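Alpha/beta hydrolase (Enterobacter asburiae, PDB 6KMO) hydrolyses ester bonds as an esterase or lipase of the alpha/beta hydrolase fold, probably through a serine nucleophile. Local coordinates at residues L207-D212 / T269-A274; T217-Q222 / L279-E284. The protein carries 2 engineered substitutions. All coordinates share one frame; numbering follows the deposited sequence.

Contact 1 (L207-D212 / T269-A274); sequences LWPVTD and TLIQTA
Leu207 and Gln272 pair as a parallel beta bridge with CA atoms 5.0 Å apart, and one residue on, Trp208 N donates to Gln272 O at 2.7 Å before 207-212 leaves the sheet as a loop. That bond is bent, 140° at the hydrogen, and Trp208 takes up a left-handed backbone conformation. Its CG lies between backbone N and carbonyl carbon (chi1 42°), with the indole alongside the Gln272 side chain. The side chains of Leu207 and Gln272 run side by side on the same face of the sheet, CD2 of Leu207 lying 3.7 Å from OE1 of Gln272. The same OE1 sits at the edge of the Trp208 indole, 3.7 Å from CZ3, with ring and amide planes turned 47° apart. Leu207 CB covers one face of that ring near its rim. Polar ends are held from elsewhere: Gln272 OE1 by Tyr309 OH, Gln272 NE2 by Ala324 O, and Trp208 NE1 by Asp308 OD1. On the opposite face of the sheet from Gln272, Ile271 CG2 meets Pro209 CD at 4.0 Å. Strand 269-274 lies between strands 203-207 and 297-302; Phe286 of helix 280-292 packs on Ile271, while Trp208 reaches Ser180 of the probable nucleophile elbow.

Contact 2 (T217-Q222 / L279-E284); sequences TASYNQ and LRDEGE
Ser219 and Asp281 hold the tight part of this contact with two reciprocal bonds: Ser219 N gives to Asp281 OD2 at 3.0 Å, from well above the carboxylate plane, and Asp281 N gives to Ser219 OG at 3.0 Å. The second is the straighter, 158° at the hydrogen. Ser219 OG lies between its own backbone N and carbonyl carbon (chi1 56°), which turns it to the start of helix 280-284, where it also bonds Val278 O. Arg280 lays one guanidinium face over Ser219 CB; its NE and NH2 both grip Asp281 OD1, an oxygen shared with Asn24 of the second subunit. Also buried, Glu282 OE1 meets the Tyr220 ring edge, 3.2 Å from CE2. One water joins this OE1 to Thr217 OG1, the N-cap of helix 218-222; another links Tyr220 OH with Glu282 OE2, which also accepts from Thr211 N. Leu279 CD2 comes to 3.6 Å from Tyr220 OH.

The solvent side is looser: waters bridge exposed Ala218 N to Asp281 OD2 and exposed Gln222 to Arg280 NH1. The helices run nearly antiparallel (164°), and each one's first turn offers a side-chain oxygen to a backbone N-H of the other, at the C-terminal edge of the parallel strands, where alpha/beta hydrolases carry their catalytic loops.

In the fold
Contacts 1 and 2 have centres about 11 Å apart, and their segments alternate along the chain: 207-212, 217-222, 269-274, 279-284. Each strand-to-helix step, from strand 203-207 to helix 218-222 and from strand 269-274 to helix 280-292, gives one segment to each contact. Contact 1 joins the two steps near the C-terminal ends of the strands, contact 2 at the helix starts beyond. Glu282 ties the two together, its OE2 accepting from Thr211 N and Asp212 N; Glu284 OE2 pairs with Thr273 OG1, and Leu279 packs on Val210. In alpha/beta hydrolases the C-terminal ends of the strands carry the catalytic loops, consistent with Ser180 lying beside contact 1.

Contact 1 (L207-D212 / T269-A274)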
loop_
_atom_site.group_PDB
_atom_site.type_symbol
_atom_site.label_atom_id
_atom_site.label_comp_id
_atom_site.label_asym_id
_atom_site.label_seq_id
_atom_site.Cartn_x
_atom_site.Cartn_y
_atom_site.Cartn_z
ATOM N N LEU A 207 -4.614 -10.624 3.430
ATOM C CA LEU A 207 -5.470 -9.599 2.824
ATOM C C LEU A 207 -6.691 -9.436 3.717
ATOM O O LEU A 207 -7.492 -10.366 3.867
ATOM C CB LEU A 207 -5.880 -9.998 1.410
ATOM C CG LEU A 207 -4.719 -10.168 0.421
ATOM C CD1 LEU A 207 -5.245 -10.765 -0.870
ATOM C CD2 LEU A 207 -4.018 -8.866 0.164
ATOM N N TRP A 208 -6.811 -8.256 4.323
ATOM C CA TRP A 208 -7.898 -7.881 5.227
ATOM C C TRP A 208 -8.287 -9.061 6.136
ATOM O O TRP A 208 -9.439 -9.531 6.113
ATOM C CB TRP A 208 -9.093 -7.280 4.484
ATOM C CG TRP A 208 -9.462 -7.963 3.213
ATOM C CD1 TRP A 208 -10.427 -8.911 3.073
ATOM C CD2 TRP A 208 -8.875 -7.788 1.909
ATOM N NE1 TRP A 208 -10.466 -9.365 1.776
ATOM C CE2 TRP A 208 -9.536 -8.676 1.042
ATOM C CE3 TRP A 208 -7.853 -6.987 1.392
ATOM C CZ2 TRP A 208 -9.203 -8.785 -0.305
ATOM C CZ3 TRP A 208 -7.530 -7.107 0.042
ATOM C CH2 TRP A 208 -8.208 -7.992 -0.777
ATOM N N PRO A 209 -7.359 -9.543 6.958
ATOM C CA PRO A 209 -7.541 -10.811 7.668
ATOM C C PRO A 209 -8.408 -10.703 8.912
ATOM O O PRO A 209 -8.509 -9.655 9.560
ATOM C CB PRO A 209 -6.107 -11.164 8.096
ATOM C CG PRO A 209 -5.461 -9.805 8.320
ATOM C CD PRO A 209 -5.995 -8.998 7.149
ATOM N N VAL A 210 -8.990 -11.852 9.261
ATOM C CA VAL A 210 -9.534 -12.115 10.592
ATOM C C VAL A 210 -8.387 -12.564 11.492
ATOM O O VAL A 210 -7.651 -13.492 11.141
ATOM C CB VAL A 210 -10.600 -13.219 10.527
ATOM C CG1 VAL A 210 -11.016 -13.642 11.939
ATOM C CG2 VAL A 210 -11.800 -12.811 9.687
ATOM N N THR A 211 -8.222 -11.926 12.659
ATOM C CA THR A 211 -7.153 -12.335 13.569
ATOM C C THR A 211 -7.611 -12.643 14.989
ATOM O O THR A 211 -6.789 -13.133 15.774
ATOM C CB THR A 211 -5.997 -11.320 13.612
ATOM O OG1 THR A 211 -6.471 -10.160 14.293
ATOM C CG2 THR A 211 -5.484 -10.981 12.223
ATOM N N ASP A 212 -8.869 -12.395 15.352
ATOM C CA ASP A 212 -9.283 -12.615 16.740
ATOM C C ASP A 212 -10.778 -12.877 16.809
ATOM O O ASP A 212 -11.574 -12.187 16.162
ATOM C CB ASP A 212 -8.945 -11.385 17.592
ATOM C CG ASP A 212 -9.019 -11.626 19.088
ATOM O OD1 ASP A 212 -9.056 -12.791 19.513
ATOM O OD2 ASP A 212 -9.031 -10.598 19.840
ATOM N N THR A 269 5.991 -10.817 6.215
ATOM C CA THR A 269 4.555 -10.680 6.028
ATOM C C THR A 269 4.172 -9.311 5.492
ATOM O O THR A 269 4.753 -8.289 5.876
ATOM C CB THR A 269 3.849 -10.927 7.373
ATOM O OG1 THR A 269 4.028 -12.289 7.772
ATOM C CG2 THR A 269 2.366 -10.670 7.314
ATOM N N LEU A 270 3.171 -9.309 4.612
ATOM C CA LEU A 270 2.446 -8.119 4.187
ATOM C C LEU A 270 1.014 -8.281 4.669
ATOM O O LEU A 270 0.390 -9.320 4.410
ATOM C CB LEU A 270 2.452 -7.982 2.668
ATOM C CG LEU A 270 1.521 -6.901 2.102
ATOM C CD1 LEU A 270 1.936 -5.505 2.541
ATOM C CD2 LEU A 270 1.507 -6.964 0.594
ATOM N N ILE A 271 0.479 -7.266 5.353
ATOM C CA ILE A 271 -0.934 -7.218 5.719
ATOM C C ILE A 271 -1.551 -6.023 5.017
ATOM O O ILE A 271 -1.040 -4.908 5.133
ATOM C CB ILE A 271 -1.119 -7.082 7.241
ATOM C CG1 ILE A 271 -0.580 -8.296 7.968
ATOM C CG2 ILE A 271 -2.591 -6.866 7.574
ATOM C CD1 ILE A 271 -0.421 -8.128 9.475
ATOM N N GLN A 272 -2.638 -6.248 4.280
ATOM C CA GLN A 272 -3.461 -5.146 3.783
ATOM C C GLN A 272 -4.714 -5.056 4.638
ATOM O O GLN A 272 -5.330 -6.078 4.952
ATOM C CB GLN A 272 -3.893 -5.339 2.329
ATOM C CG GLN A 272 -2.743 -5.441 1.339
ATOM C CD GLN A 272 -3.165 -5.221 -0.101
ATOM O OE1 GLN A 272 -4.359 -5.214 -0.430
ATOM N NE2 GLN A 272 -2.176 -5.065 -0.981
ATOM N N THR A 273 -5.099 -3.840 5.008
ATOM C CA THR A 273 -6.377 -3.630 5.672
ATOM C C THR A 273 -7.217 -2.631 4.882
ATOM O O THR A 273 -6.706 -1.822 4.104
ATOM C CB THR A 273 -6.200 -3.159 7.117
ATOM O OG1 THR A 273 -5.523 -1.905 7.082
ATOM C CG2 THR A 273 -5.456 -4.190 7.960
ATOM N N ALA A 274 -8.524 -2.723 5.091
ATOM C CA ALA A 274 -9.491 -1.796 4.520
ATOM C C ALA A 274 -9.893 -0.782 5.572
ATOM O O ALA A 274 -10.174 -1.144 6.721
ATOM C CB ALA A 274 -10.728 -2.553 4.057
#

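Contact 2 (T217-Q222 / L279-E284)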
loop_
_atom_site.group_PDB
_atom_site.type_symbol
_atom_site.label_atom_id
_atom_site.label_comp_id
_atom_site.label_asym_id
_atom_site.label_seq_id
_atom_site.Cartn_x
_atom_site.Cartn_y
_atom_site.Cartn_z
ATOM N N THR A 217 -13.464 -4.285 18.978
ATOM C CA THR A 217 -12.510 -3.255 18.594
ATOM C C THR A 217 -13.254 -2.001 18.130
ATOM O O THR A 217 -14.446 -2.025 17.803
ATOM C CB THR A 217 -11.579 -3.760 17.478
ATOM O OG1 THR A 217 -12.349 -4.012 16.307
ATOM C CG2 THR A 217 -10.857 -5.032 17.913
ATOM N N ALA A 218 -12.522 -0.888 18.062
ATOM C CA ALA A 218 -13.145 0.349 17.604
ATOM C C ALA A 218 -13.704 0.201 16.195
ATOM O O ALA A 218 -14.801 0.684 15.896
ATOM C CB ALA A 218 -12.153 1.511 17.692
ATOM N N SER A 219 -12.976 -0.474 15.303
ATOM C CA SER A 219 -13.497 -0.635 13.955
ATOM C C SER A 219 -14.716 -1.554 13.925
ATOM O O SER A 219 -15.627 -1.337 13.122
ATOM C CB SER A 219 -12.406 -1.103 12.988
ATOM O OG SER A 219 -11.783 -2.318 13.412
ATOM N N TYR A 220 -14.770 -2.563 14.794
ATOM C CA TYR A 220 -15.965 -3.391 14.869
ATOM C C TYR A 220 -17.180 -2.553 15.221
ATOM O O TYR A 220 -18.269 -2.758 14.667
ATOM C CB TYR A 220 -15.775 -4.495 15.911
ATOM C CG TYR A 220 -15.650 -5.893 15.345
ATOM C CD1 TYR A 220 -16.744 -6.558 14.819
ATOM C CD2 TYR A 220 -14.427 -6.549 15.346
ATOM C CE1 TYR A 220 -16.628 -7.847 14.298
ATOM C CE2 TYR A 220 -14.296 -7.823 14.830
ATOM C CZ TYR A 220 -15.385 -8.467 14.308
ATOM O OH TYR A 220 -15.245 -9.747 13.821
ATOM N N ASN A 221 -17.005 -1.596 16.119
ATOM C CA ASN A 221 -18.120 -0.749 16.528
ATOM C C ASN A 221 -18.449 0.292 15.470
ATOM O O ASN A 221 -19.629 0.523 15.158
ATOM C CB ASN A 221 -17.804 -0.115 17.881
ATOM C CG ASN A 221 -17.687 -1.147 18.996
ATOM O OD1 ASN A 221 -18.320 -2.196 18.947
ATOM N ND2 ASN A 221 -16.877 -0.853 19.995
ATOM N N GLN A 222 -17.430 0.904 14.869
ATOM C CA GLN A 222 -17.685 1.969 13.912
ATOM C C GLN A 222 -18.354 1.448 12.647
ATOM O O GLN A 222 -19.221 2.119 12.073
ATOM C CB GLN A 222 -16.386 2.686 13.572
ATOM C CG GLN A 222 -16.597 3.913 12.709
ATOM C CD GLN A 222 -15.353 4.771 12.625
ATOM O OE1 GLN A 222 -14.320 4.431 13.190
ATOM N NE2 GLN A 222 -15.451 5.897 11.914
ATOM N N LEU A 279 -12.878 -5.614 10.665
ATOM C CA LEU A 279 -11.644 -6.340 10.931
ATOM C C LEU A 279 -10.399 -5.469 10.844
ATOM O O LEU A 279 -9.300 -5.949 11.118
ATOM C CB LEU A 279 -11.501 -7.489 9.932
ATOM C CG LEU A 279 -12.651 -8.491 9.879
ATOM C CD1 LEU A 279 -12.354 -9.491 8.783
ATOM C CD2 LEU A 279 -12.889 -9.148 11.217
ATOM N N ARG A 280 -10.525 -4.198 10.470
ATOM C CA ARG A 280 -9.341 -3.378 10.238
ATOM C C ARG A 280 -8.414 -3.362 11.447
ATOM O O ARG A 280 -7.210 -3.609 11.331
ATOM C CB ARG A 280 -9.782 -1.954 9.923
ATOM C CG ARG A 280 -8.654 -1.002 9.640
ATOM C CD ARG A 280 -9.170 0.418 9.705
ATOM N NE ARG A 280 -9.464 0.819 11.068
ATOM C CZ ARG A 280 -10.184 1.889 11.398
ATOM N NH1 ARG A 280 -10.748 2.643 10.475
ATOM N NH2 ARG A 280 -10.328 2.202 12.675
ATOM N N ASP A 281 -8.961 -3.067 12.619
ATOM C CA ASP A 281 -8.103 -2.827 13.772
ATOM C C ASP A 281 -7.365 -4.092 14.200
ATOM O O ASP A 281 -6.176 -4.029 14.538
ATOM C CB ASP A 281 -8.912 -2.244 14.920
ATOM C CG ASP A 281 -9.251 -0.786 14.723
ATOM O OD1 ASP A 281 -8.766 -0.144 13.761
ATOM O OD2 ASP A 281 -9.996 -0.282 15.591
ATOM N N GLU A 282 -8.030 -5.256 14.163
ATOM C CA GLU A 282 -7.347 -6.482 14.566
ATOM C C GLU A 282 -6.265 -6.870 13.566
ATOM O O GLU A 282 -5.266 -7.501 13.941
ATOM C CB GLU A 282 -8.350 -7.615 14.778
ATOM C CG GLU A 282 -8.949 -8.228 13.520
ATOM C CD GLU A 282 -10.199 -9.004 13.824
ATOM O OE1 GLU A 282 -11.131 -8.385 14.379
ATOM O OE2 GLU A 282 -10.256 -10.222 13.511
ATOM N N GLY A 283 -6.440 -6.523 12.294
ATOM C CA GLY A 283 -5.398 -6.790 11.321
ATOM C C GLY A 283 -4.183 -5.917 11.550
ATOM O O GLY A 283 -3.044 -6.393 11.547
ATOM N N GLU A 284 -4.407 -4.613 11.768
ATOM C CA GLU A 284 -3.296 -3.703 12.057
ATOM C C GLU A 284 -2.623 -4.048 13.382
ATOM O O GLU A 284 -1.390 -4.018 13.480
ATOM C CB GLU A 284 -3.795 -2.261 12.010
ATOM C CG GLU A 284 -4.317 -1.911 10.621
ATOM C CD GLU A 284 -4.770 -0.488 10.415
ATOM O OE1 GLU A 284 -4.603 0.377 11.308
ATOM O OE2 GLU A 284 -5.291 -0.223 9.304
HETATM O O HOH W 1 -11.053 -5.595 14.331
HETATM O O HOH W 2 -9.555 -0.908 18.461
HETATM O O HOH W 3 -12.927 -11.143 14.045
HETATM O O HOH W 4 -11.894 4.788 11.927
#